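Local coordinates for protein putative trimethylamine methyltransferase (Rhizobium meliloti, PDB 4YYC) that probably acts as a methyltransferase of the trimethylamine methyltransferase type, at residues 108-113 with 300-305; 270-275 with 311-316; 352-357 with 384-389. All blocks are in the same frame, centred on the assembly; numbering follows the deposited sequence.

Contact 1: residues 108-113 with 300-305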
loop_
_atom_site.group_PDB
_atom_site.type_symbol
_atom_site.label_atom_id
_atom_site.label_comp_id
_atom_site.label_asym_id
_atom_site.label_seq_id
_atom_site.Cartn_x
_atom_site.Cartn_y
_atom_site.Cartn_z
ATOM N N GLU A 108 -24.050 10.904 -23.387
ATOM C CA GLU A 108 -24.269 12.147 -24.130
ATOM C C GLU A 108 -24.684 13.300 -23.239
ATOM O O GLU A 108 -24.174 14.405 -23.370
ATOM C CB GLU A 108 -25.325 11.935 -25.232
ATOM C CG GLU A 108 -25.488 13.095 -26.224
ATOM C CD GLU A 108 -24.299 13.292 -27.183
ATOM O OE1 GLU A 108 -23.346 12.454 -27.200
ATOM O OE2 GLU A 108 -24.307 14.296 -27.951
ATOM N N LEU A 109 -25.609 13.041 -22.314
ATOM C CA LEU A 109 -26.043 14.076 -21.373
ATOM C C LEU A 109 -24.893 14.573 -20.532
ATOM O O LEU A 109 -24.849 15.725 -20.159
ATOM C CB LEU A 109 -27.154 13.557 -20.485
ATOM C CG LEU A 109 -28.528 13.362 -21.159
ATOM C CD1 LEU A 109 -29.462 12.518 -20.298
ATOM C CD2 LEU A 109 -29.138 14.702 -21.532
ATOM N N LEU A 110 -23.948 13.687 -20.229
ATOM C CA LEU A 110 -22.800 14.061 -19.399
ATOM C C LEU A 110 -21.742 14.866 -20.125
ATOM O O LEU A 110 -20.813 15.362 -19.490
ATOM C CB LEU A 110 -22.174 12.809 -18.796
ATOM C CG LEU A 110 -22.981 12.370 -17.564
ATOM C CD1 LEU A 110 -22.619 10.953 -17.143
ATOM C CD2 LEU A 110 -22.803 13.324 -16.395
ATOM N N LYS A 111 -21.906 15.078 -21.427
ATOM C CA LYS A 111 -20.971 15.928 -22.123
ATOM C C LYS A 111 -20.888 17.346 -21.613
ATOM O O LYS A 111 -19.855 18.016 -21.796
ATOM C CB LYS A 111 -21.274 15.941 -23.631
ATOM C CG LYS A 111 -20.941 14.615 -24.249
ATOM C CD LYS A 111 -21.378 14.661 -25.673
ATOM C CE LYS A 111 -20.524 13.796 -26.550
ATOM N NZ LYS A 111 -20.807 14.213 -27.934
ATOM N N THR A 112 -21.953 17.826 -21.000
ATOM C CA THR A 112 -21.955 19.131 -20.377
ATOM C C THR A 112 -21.304 19.212 -18.996
ATOM O O THR A 112 -21.118 20.306 -18.485
ATOM C CB THR A 112 -23.381 19.720 -20.330
ATOM O OG1 THR A 112 -24.266 18.796 -19.702
ATOM C CG2 THR A 112 -23.882 20.030 -21.684
ATOM N N ALA A 113 -20.980 18.078 -18.375
ATOM C CA ALA A 113 -20.433 18.100 -17.030
ATOM C C ALA A 113 -18.948 18.484 -17.124
ATOM O O ALA A 113 -18.256 18.040 -18.037
ATOM C CB ALA A 113 -20.598 16.725 -16.366
ATOM N N GLY A 300 -27.212 8.495 -12.327
ATOM C CA GLY A 300 -27.273 9.528 -11.313
ATOM C C GLY A 300 -26.551 10.801 -11.724
ATOM O O GLY A 300 -27.031 11.899 -11.459
ATOM N N ALA A 301 -25.360 10.648 -12.310
ATOM C CA ALA A 301 -24.624 11.818 -12.775
ATOM C C ALA A 301 -25.340 12.503 -13.918
ATOM O O ALA A 301 -25.448 13.747 -13.938
ATOM C CB ALA A 301 -23.202 11.460 -13.151
ATOM N N ALA A 302 -25.887 11.736 -14.881
ATOM C CA ALA A 302 -26.624 12.382 -15.982
ATOM C C ALA A 302 -27.832 13.131 -15.473
ATOM O O ALA A 302 -28.153 14.201 -16.013
ATOM C CB ALA A 302 -27.053 11.347 -17.009
ATOM N N PHE A 303 -28.478 12.600 -14.429
ATOM C CA PHE A 303 -29.590 13.293 -13.798
ATOM C C PHE A 303 -29.238 14.718 -13.388
ATOM O O PHE A 303 -30.045 15.660 -13.572
ATOM C CB PHE A 303 -30.088 12.504 -12.592
ATOM C CG PHE A 303 -31.302 13.134 -11.938
ATOM C CD1 PHE A 303 -32.511 13.202 -12.598
ATOM C CD2 PHE A 303 -31.179 13.728 -10.714
ATOM C CE1 PHE A 303 -33.617 13.829 -11.982
ATOM C CE2 PHE A 303 -32.263 14.334 -10.075
ATOM C CZ PHE A 303 -33.470 14.380 -10.706
ATOM N N THR A 304 -28.047 14.927 -12.866
ATOM C CA THR A 304 -27.660 16.292 -12.449
ATOM C C THR A 304 -27.707 17.288 -13.632
ATOM O O THR A 304 -28.061 18.450 -13.450
ATOM C CB THR A 304 -26.275 16.349 -11.773
ATOM O OG1 THR A 304 -25.258 16.058 -12.749
ATOM C CG2 THR A 304 -26.211 15.417 -10.542
ATOM N N GLN A 305 -27.411 16.788 -14.836
ATOM C CA GLN A 305 -27.370 17.643 -16.021
ATOM C C GLN A 305 -28.773 17.935 -16.513
ATOM O O GLN A 305 -28.985 18.943 -17.184
ATOM C CB GLN A 305 -26.508 17.024 -17.140
ATOM C CG GLN A 305 -25.079 16.657 -16.734
ATOM C CD GLN A 305 -24.336 17.843 -16.219
ATOM O OE1 GLN A 305 -24.028 18.784 -17.004
ATOM N NE2 GLN A 305 -24.057 17.867 -14.909
#

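Contact 2: residues 270-275 with 311-316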
loop_
_atom_site.group_PDB
_atom_site.type_symbol
_atom_site.label_atom_id
_atom_site.label_comp_id
_atom_site.label_asym_id
_atom_site.label_seq_id
_atom_site.Cartn_x
_atom_site.Cartn_y
_atom_site.Cartn_z
ATOM N N CYS A 270 -22.224 17.449 -6.842
ATOM C CA CYS A 270 -22.791 16.207 -6.365
ATOM C C CYS A 270 -21.762 15.082 -6.545
ATOM O O CYS A 270 -21.232 14.917 -7.672
ATOM C CB CYS A 270 -24.032 15.853 -7.167
ATOM S SG CYS A 270 -25.436 16.916 -6.762
ATOM N N VAL A 271 -21.471 14.346 -5.466
ATOM C CA VAL A 271 -20.572 13.199 -5.532
ATOM C C VAL A 271 -21.455 11.972 -5.630
ATOM O O VAL A 271 -21.936 11.465 -4.608
ATOM C CB VAL A 271 -19.631 13.116 -4.289
ATOM C CG1 VAL A 271 -18.600 11.994 -4.492
ATOM C CG2 VAL A 271 -18.994 14.464 -3.984
ATOM N N VAL A 272 -21.704 11.496 -6.852
ATOM C CA VAL A 272 -22.675 10.408 -7.071
ATOM C C VAL A 272 -22.017 9.072 -6.781
ATOM O O VAL A 272 -21.134 8.623 -7.526
ATOM C CB VAL A 272 -23.259 10.448 -8.522
ATOM C CG1 VAL A 272 -24.174 9.241 -8.743
ATOM C CG2 VAL A 272 -24.017 11.724 -8.722
ATOM N N SER A 273 -22.462 8.407 -5.726
ATOM C CA SER A 273 -21.681 7.337 -5.134
ATOM C C SER A 273 -22.515 6.088 -4.856
ATOM O O SER A 273 -23.245 6.008 -3.860
ATOM C CB SER A 273 -21.041 7.815 -3.797
ATOM O OG SER A 273 -20.185 8.938 -4.026
ATOM N N PRO A 274 -22.398 5.071 -5.712
ATOM C CA PRO A 274 -22.827 3.739 -5.335
ATOM C C PRO A 274 -22.281 3.384 -3.953
ATOM O O PRO A 274 -21.147 3.757 -3.623
ATOM C CB PRO A 274 -22.208 2.874 -6.441
ATOM C CG PRO A 274 -22.229 3.780 -7.632
ATOM C CD PRO A 274 -21.886 5.127 -7.101
ATOM N N PHE A 275 -23.073 2.691 -3.159
ATOM C CA PHE A 275 -22.658 2.250 -1.834
ATOM C C PHE A 275 -22.740 0.736 -1.813
ATOM O O PHE A 275 -23.834 0.167 -1.676
ATOM C CB PHE A 275 -23.564 2.859 -0.773
ATOM C CG PHE A 275 -23.110 2.574 0.631
ATOM C CD1 PHE A 275 -22.158 3.388 1.230
ATOM C CD2 PHE A 275 -23.577 1.471 1.309
ATOM C CE1 PHE A 275 -21.693 3.119 2.512
ATOM C CE2 PHE A 275 -23.132 1.189 2.612
ATOM C CZ PHE A 275 -22.194 2.016 3.197
ATOM N N ALA A 311 -23.809 21.505 -14.246
ATOM C CA ALA A 311 -23.674 21.333 -12.800
ATOM C C ALA A 311 -22.489 20.402 -12.507
ATOM O O ALA A 311 -22.353 19.394 -13.182
ATOM C CB ALA A 311 -24.922 20.739 -12.199
ATOM N N PRO A 312 -21.652 20.753 -11.511
ATOM C CA PRO A 312 -20.494 19.881 -11.288
ATOM C C PRO A 312 -20.872 18.544 -10.639
ATOM O O PRO A 312 -21.719 18.460 -9.723
ATOM C CB PRO A 312 -19.555 20.701 -10.391
ATOM C CG PRO A 312 -20.382 21.774 -9.844
ATOM C CD PRO A 312 -21.578 21.977 -10.705
ATOM N N VAL A 313 -20.284 17.460 -11.150
ATOM C CA VAL A 313 -20.676 16.144 -10.678
ATOM C C VAL A 313 -19.471 15.185 -10.728
ATOM O O VAL A 313 -18.694 15.202 -11.684
ATOM C CB VAL A 313 -21.896 15.573 -11.465
ATOM C CG1 VAL A 313 -21.654 15.451 -12.940
ATOM C CG2 VAL A 313 -22.348 14.214 -10.895
ATOM N N LEU A 314 -19.328 14.362 -9.692
ATOM C CA LEU A 314 -18.255 13.393 -9.607
ATOM C C LEU A 314 -18.775 11.964 -9.754
ATOM O O LEU A 314 -19.887 11.649 -9.300
ATOM C CB LEU A 314 -17.510 13.481 -8.257
ATOM C CG LEU A 314 -16.683 14.730 -8.003
ATOM C CD1 LEU A 314 -17.537 15.923 -7.653
ATOM C CD2 LEU A 314 -15.633 14.434 -6.947
ATOM N N PHE A 315 -17.940 11.102 -10.338
ATOM C CA PHE A 315 -18.107 9.663 -10.330
ATOM C C PHE A 315 -17.534 9.179 -8.986
ATOM O O PHE A 315 -16.305 9.198 -8.786
ATOM C CB PHE A 315 -17.292 9.115 -11.527
ATOM C CG PHE A 315 -17.389 7.632 -11.807
ATOM C CD1 PHE A 315 -17.202 6.682 -10.841
ATOM C CD2 PHE A 315 -17.569 7.191 -13.097
ATOM C CE1 PHE A 315 -17.240 5.350 -11.141
ATOM C CE2 PHE A 315 -17.563 5.855 -13.431
ATOM C CZ PHE A 315 -17.418 4.924 -12.445
ATOM N N GLY A 316 -18.415 8.739 -8.099
ATOM C CA GLY A 316 -18.018 8.223 -6.778
ATOM C C GLY A 316 -18.146 6.734 -6.735
ATOM O O GLY A 316 -18.799 6.129 -7.587
#

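Contact 3: residues 352-357 with 384-389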
loop_
_atom_site.group_PDB
_atom_site.type_symbol
_atom_site.label_atom_id
_atom_site.label_comp_id
_atom_site.label_asym_id
_atom_site.label_seq_id
_atom_site.Cartn_x
_atom_site.Cartn_y
_atom_site.Cartn_z
ATOM N N LEU A 352 -15.444 12.468 -15.794
ATOM C CA LEU A 352 -15.839 13.033 -14.511
ATOM C C LEU A 352 -14.742 12.863 -13.489
ATOM O O LEU A 352 -14.076 11.810 -13.444
ATOM C CB LEU A 352 -17.100 12.342 -13.959
ATOM C CG LEU A 352 -18.345 12.391 -14.859
ATOM C CD1 LEU A 352 -19.493 11.664 -14.180
ATOM C CD2 LEU A 352 -18.695 13.796 -15.249
ATOM N N PRO A 353 -14.551 13.879 -12.628
ATOM C CA PRO A 353 -13.665 13.638 -11.484
ATOM C C PRO A 353 -14.127 12.448 -10.630
ATOM O O PRO A 353 -15.312 12.166 -10.560
ATOM C CB PRO A 353 -13.741 14.950 -10.684
ATOM C CG PRO A 353 -14.307 15.938 -11.614
ATOM C CD PRO A 353 -15.220 15.186 -12.544
ATOM N N PHE A 354 -13.173 11.750 -10.023
ATOM C CA PHE A 354 -13.388 10.443 -9.424
ATOM C C PHE A 354 -13.165 10.515 -7.900
ATOM O O PHE A 354 -12.201 11.113 -7.432
ATOM C CB PHE A 354 -12.393 9.455 -10.075
ATOM C CG PHE A 354 -12.486 8.084 -9.543
ATOM C CD1 PHE A 354 -13.651 7.369 -9.636
ATOM C CD2 PHE A 354 -11.386 7.504 -8.947
ATOM C CE1 PHE A 354 -13.742 6.079 -9.122
ATOM C CE2 PHE A 354 -11.455 6.232 -8.426
ATOM C CZ PHE A 354 -12.636 5.501 -8.536
ATOM N N ARG A 355 -14.054 9.848 -7.163
ATOM C CA ARG A 355 -13.957 9.683 -5.713
ATOM C C ARG A 355 -14.053 8.203 -5.394
ATOM O O ARG A 355 -14.895 7.492 -5.916
ATOM C CB ARG A 355 -15.119 10.407 -4.995
ATOM C CG ARG A 355 -15.295 10.087 -3.506
ATOM C CD ARG A 355 -16.333 9.011 -3.271
ATOM N NE ARG A 355 -16.182 8.356 -1.988
ATOM C CZ ARG A 355 -17.173 7.834 -1.276
ATOM N NH1 ARG A 355 -18.449 7.994 -1.596
ATOM N NH2 ARG A 355 -16.877 7.170 -0.174
ATOM N N THR A 356 -13.148 7.728 -4.549
ATOM C CA THR A 356 -13.164 6.364 -4.011
ATOM C C THR A 356 -12.150 6.310 -2.861
ATOM O O THR A 356 -11.488 7.274 -2.550
ATOM C CB THR A 356 -12.812 5.243 -5.049
ATOM O OG1 THR A 356 -13.275 3.965 -4.553
ATOM C CG2 THR A 356 -11.326 5.143 -5.313
ATOM N N GLY A 357 -12.089 5.168 -2.216
ATOM C CA GLY A 357 -10.989 4.877 -1.298
ATOM C C GLY A 357 -10.977 5.620 -0.007
ATOM O O GLY A 357 -12.035 5.932 0.575
ATOM N N ALA A 384 -4.404 5.041 -8.093
ATOM C CA ALA A 384 -5.528 5.100 -9.052
ATOM C C ALA A 384 -5.762 6.497 -9.578
ATOM O O ALA A 384 -6.532 6.656 -10.536
ATOM C CB ALA A 384 -6.804 4.586 -8.377
ATOM N N GLY A 385 -5.159 7.526 -8.978
ATOM C CA GLY A 385 -5.408 8.911 -9.413
ATOM C C GLY A 385 -6.733 9.434 -8.901
ATOM O O GLY A 385 -7.461 10.101 -9.629
ATOM N N THR A 386 -7.070 9.142 -7.663
ATOM C CA THR A 386 -8.371 9.552 -7.135
ATOM C C THR A 386 -8.373 11.080 -6.959
ATOM O O THR A 386 -7.471 11.645 -6.355
ATOM C CB THR A 386 -8.683 8.813 -5.815
ATOM O OG1 THR A 386 -8.584 7.413 -6.029
ATOM C CG2 THR A 386 -10.067 9.120 -5.292
ATOM N N ASN A 387 -9.447 11.753 -7.384
ATOM C CA ASN A 387 -9.526 13.200 -7.289
ATOM C C ASN A 387 -10.049 13.679 -5.947
ATOM O O ASN A 387 -9.577 14.681 -5.432
ATOM C CB ASN A 387 -10.426 13.762 -8.402
ATOM C CG ASN A 387 -9.873 13.516 -9.789
ATOM O OD1 ASN A 387 -10.529 12.891 -10.610
ATOM N ND2 ASN A 387 -8.681 14.003 -10.052
ATOM N N PHE A 388 -11.019 12.988 -5.363
ATOM C CA PHE A 388 -11.616 13.400 -4.114
ATOM C C PHE A 388 -11.679 12.192 -3.215
ATOM O O PHE A 388 -12.240 11.170 -3.605
ATOM C CB PHE A 388 -13.002 14.002 -4.332
ATOM C CG PHE A 388 -13.699 14.333 -3.072
ATOM C CD1 PHE A 388 -13.113 15.203 -2.165
ATOM C CD2 PHE A 388 -14.948 13.778 -2.763
ATOM C CE1 PHE A 388 -13.739 15.512 -0.984
ATOM C CE2 PHE A 388 -15.571 14.064 -1.546
ATOM C CZ PHE A 388 -14.959 14.934 -0.661
ATOM N N VAL A 389 -11.053 12.300 -2.061
ATOM C CA VAL A 389 -10.963 11.199 -1.147
ATOM C C VAL A 389 -11.732 11.529 0.117
ATOM O O VAL A 389 -11.213 12.145 1.082
ATOM C CB VAL A 389 -9.487 10.879 -0.817
ATOM C CG1 VAL A 389 -9.401 9.600 -0.004
ATOM C CG2 VAL A 389 -8.623 10.780 -2.061
#

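Contact 1: residues 108-113 with 300-305
Leu109, Leu110, Thr112 and Ala113, from the end of helix 105-109 and the residues after it, lie against the last turns of helix 286-307, where Ala301, Ala302 and Gln305 meet them. Gln305 carries the polar part. Its chain folds back at chi2 (-58°), which swings CD over to within 3.9 Å of Ala113 CB, and the flat amide is used at both ends. On one side Thr112 OG1 donates to Gln305 OE1 over 2.7 Å, in the plane of the carbonyl and on a lone pair, the two side chains sliding past each other in opposite directions. On the other, Gln305 NE2 donates to Thr304 OG1 at 3.1 Å, with the N-H...O angle at 159°. That hydroxyl in turn gives its proton to Ala301 O, 2.6 Å away, one helical turn back. Gly310 N and Ala311 O also bond the amide, to OE1 and NE2 respectively, so this buried group has two partners at each end and its rotation is well defined. Helix 286-307 is the helix of a beta-alpha-beta unit between strands 269-277 and 313-322, and the contact sits where it hands over to the second strand: Ala113, Ala301, Thr304 and Gln305 all touch Val313. Apolar packing continues along the helix from there. Leu110 reaches in with its tip, CD2 resting 3.6 Å from Ala301 O and 3.8 Å from Ala301 CB, while its CG lies beside the backbone of Ala302. Leu109 approaches with CB, 4.1 Å from Ala302 CB, and Trp87 of helix 81-90 touches both residues. The methylene CG of Gln305 passes 3.6 Å from Leu109 O.

Contact 2: residues 270-275 with 311-316
Cys270 and Val272 each use both backbone N and O to bond the segment 311-316, giving a ladder of four hydrogen bonds. Leu314 N reaches Cys270 O over 2.8 Å, and Gly316 N reaches Val272 O over the same 2.8 Å. In the other direction, Cys270 N donates to Pro312 O at 3.1 Å and Val272 N to Leu314 O. Cys270 O is further approached by the alpha carbon of its paired residue, Val313 CA, at 3.3 Å. This is the register of parallel strands, here inclined by 24°. Strands 269-277 and 313-322 are joined through helix 286-307 in a beta-alpha-beta crossover, consistent with the barrel architecture of the methylamine methyltransferases. One face of the pair, with Cys270, Val272, Val313 and Phe315, is partly covered by that helix, through Thr304 on Val313 and Val297 on Phe315. There Val272 CG2 and Val313 CG2 meet at 3.7 Å; in Val313 this methyl is anti to the backbone N, leaving CG1 between N and the carbonyl carbon. On the other face the side chains of Val271 and Leu314 cross obliquely, CG1 nearest CB, and Leu241 of strand 240-245 touches both residues. Toward the carboxyl end the packing tightens around Gly316, whose bare alpha carbon allows Ser273 OG to come within 3.6 Å of Gly316 CA. The serine hydroxyl donates to Val271 O of its own strand from well above the carbonyl plane, and also receives a weak bond from Arg355 NH1. An unidentified bound molecule lies about 4 Å from this side chain. Next along, Pro274 sets its ring atom CD 3.3 Å from Gly316 O.

Contact 3: residues 352-357 with 384-389
Phe354 O is gripped by two successive backbone donors, Asn387 N at 2.8 Å and Phe388 N at 3.0 Å. The Asn387 side chain answers from the same residue: its OD1 accepts Phe354 N at 2.9 Å, in the carbonyl plane and on a lone pair, with an N-H...O angle of 158°. With CG beside its own backbone N (chi1 -64°), Asn387 thus meets both polar backbone atoms of Phe354, OD1 at N and its backbone N at O. The other end of the amide, ND2, donates to Gly132 O and Ala134 O, so both ends are tied down. Gly385, in a Schellman motif, ends helix 368-383. Strand 354-355 is parallel to strand 313-322 in the larger mixed sheet, strand 388-389 to strand 134-137 in a separate one, and the contact joins the two. Thr386 CG2 lies 3.5 Å from Thr356 N; the two threonine side chains cross at about a right angle, which brings Thr356 CG2 3.6 Å from Thr386 OG1. Those hydroxyls look elsewhere, Thr386 to Thr381 O and Thr356 to Ser340 and Thr317 O. Arg355 CG lies 3.8 Å from Phe388 CD2; the chain then bends at chi2 (-96°), and NH2 bonds an unidentified ligand, probably from the crystallisation liquor. Thr356 N and Phe388 O are buried without a hydrogen-bonding partner in the model, although Arg355 CA lies 3.1 Å from Phe388 O. The polar hold between the segments is therefore concentrated on Phe354 and Asn387, and beyond them apolar and C-H...O contacts take over.

The three contacts follow one another across the fold, from its outer helical layer inward: contact 1 lies 11 Å from contact 2, contact 2 lies 10 Å from contact 3, and contacts 1 and 3 are 18 Å apart (centres). Contacts 1 and 2 alternate along the chain and share the unit of strand 269-277, helix 286-307 and strand 313-322; contact 3 comes later in sequence. Phe315 links contacts 2 and 3, probably bonding Pro353 O through its N and Arg355 N through its O, which puts strands 313-322 and 354-355 side by side in one sheet. Leu352 fills in between, touching Leu110, Ala113 and Ala301. Ser273 and Arg355 each lie near a bound unidentified molecule, probably from the crystallisation liquor.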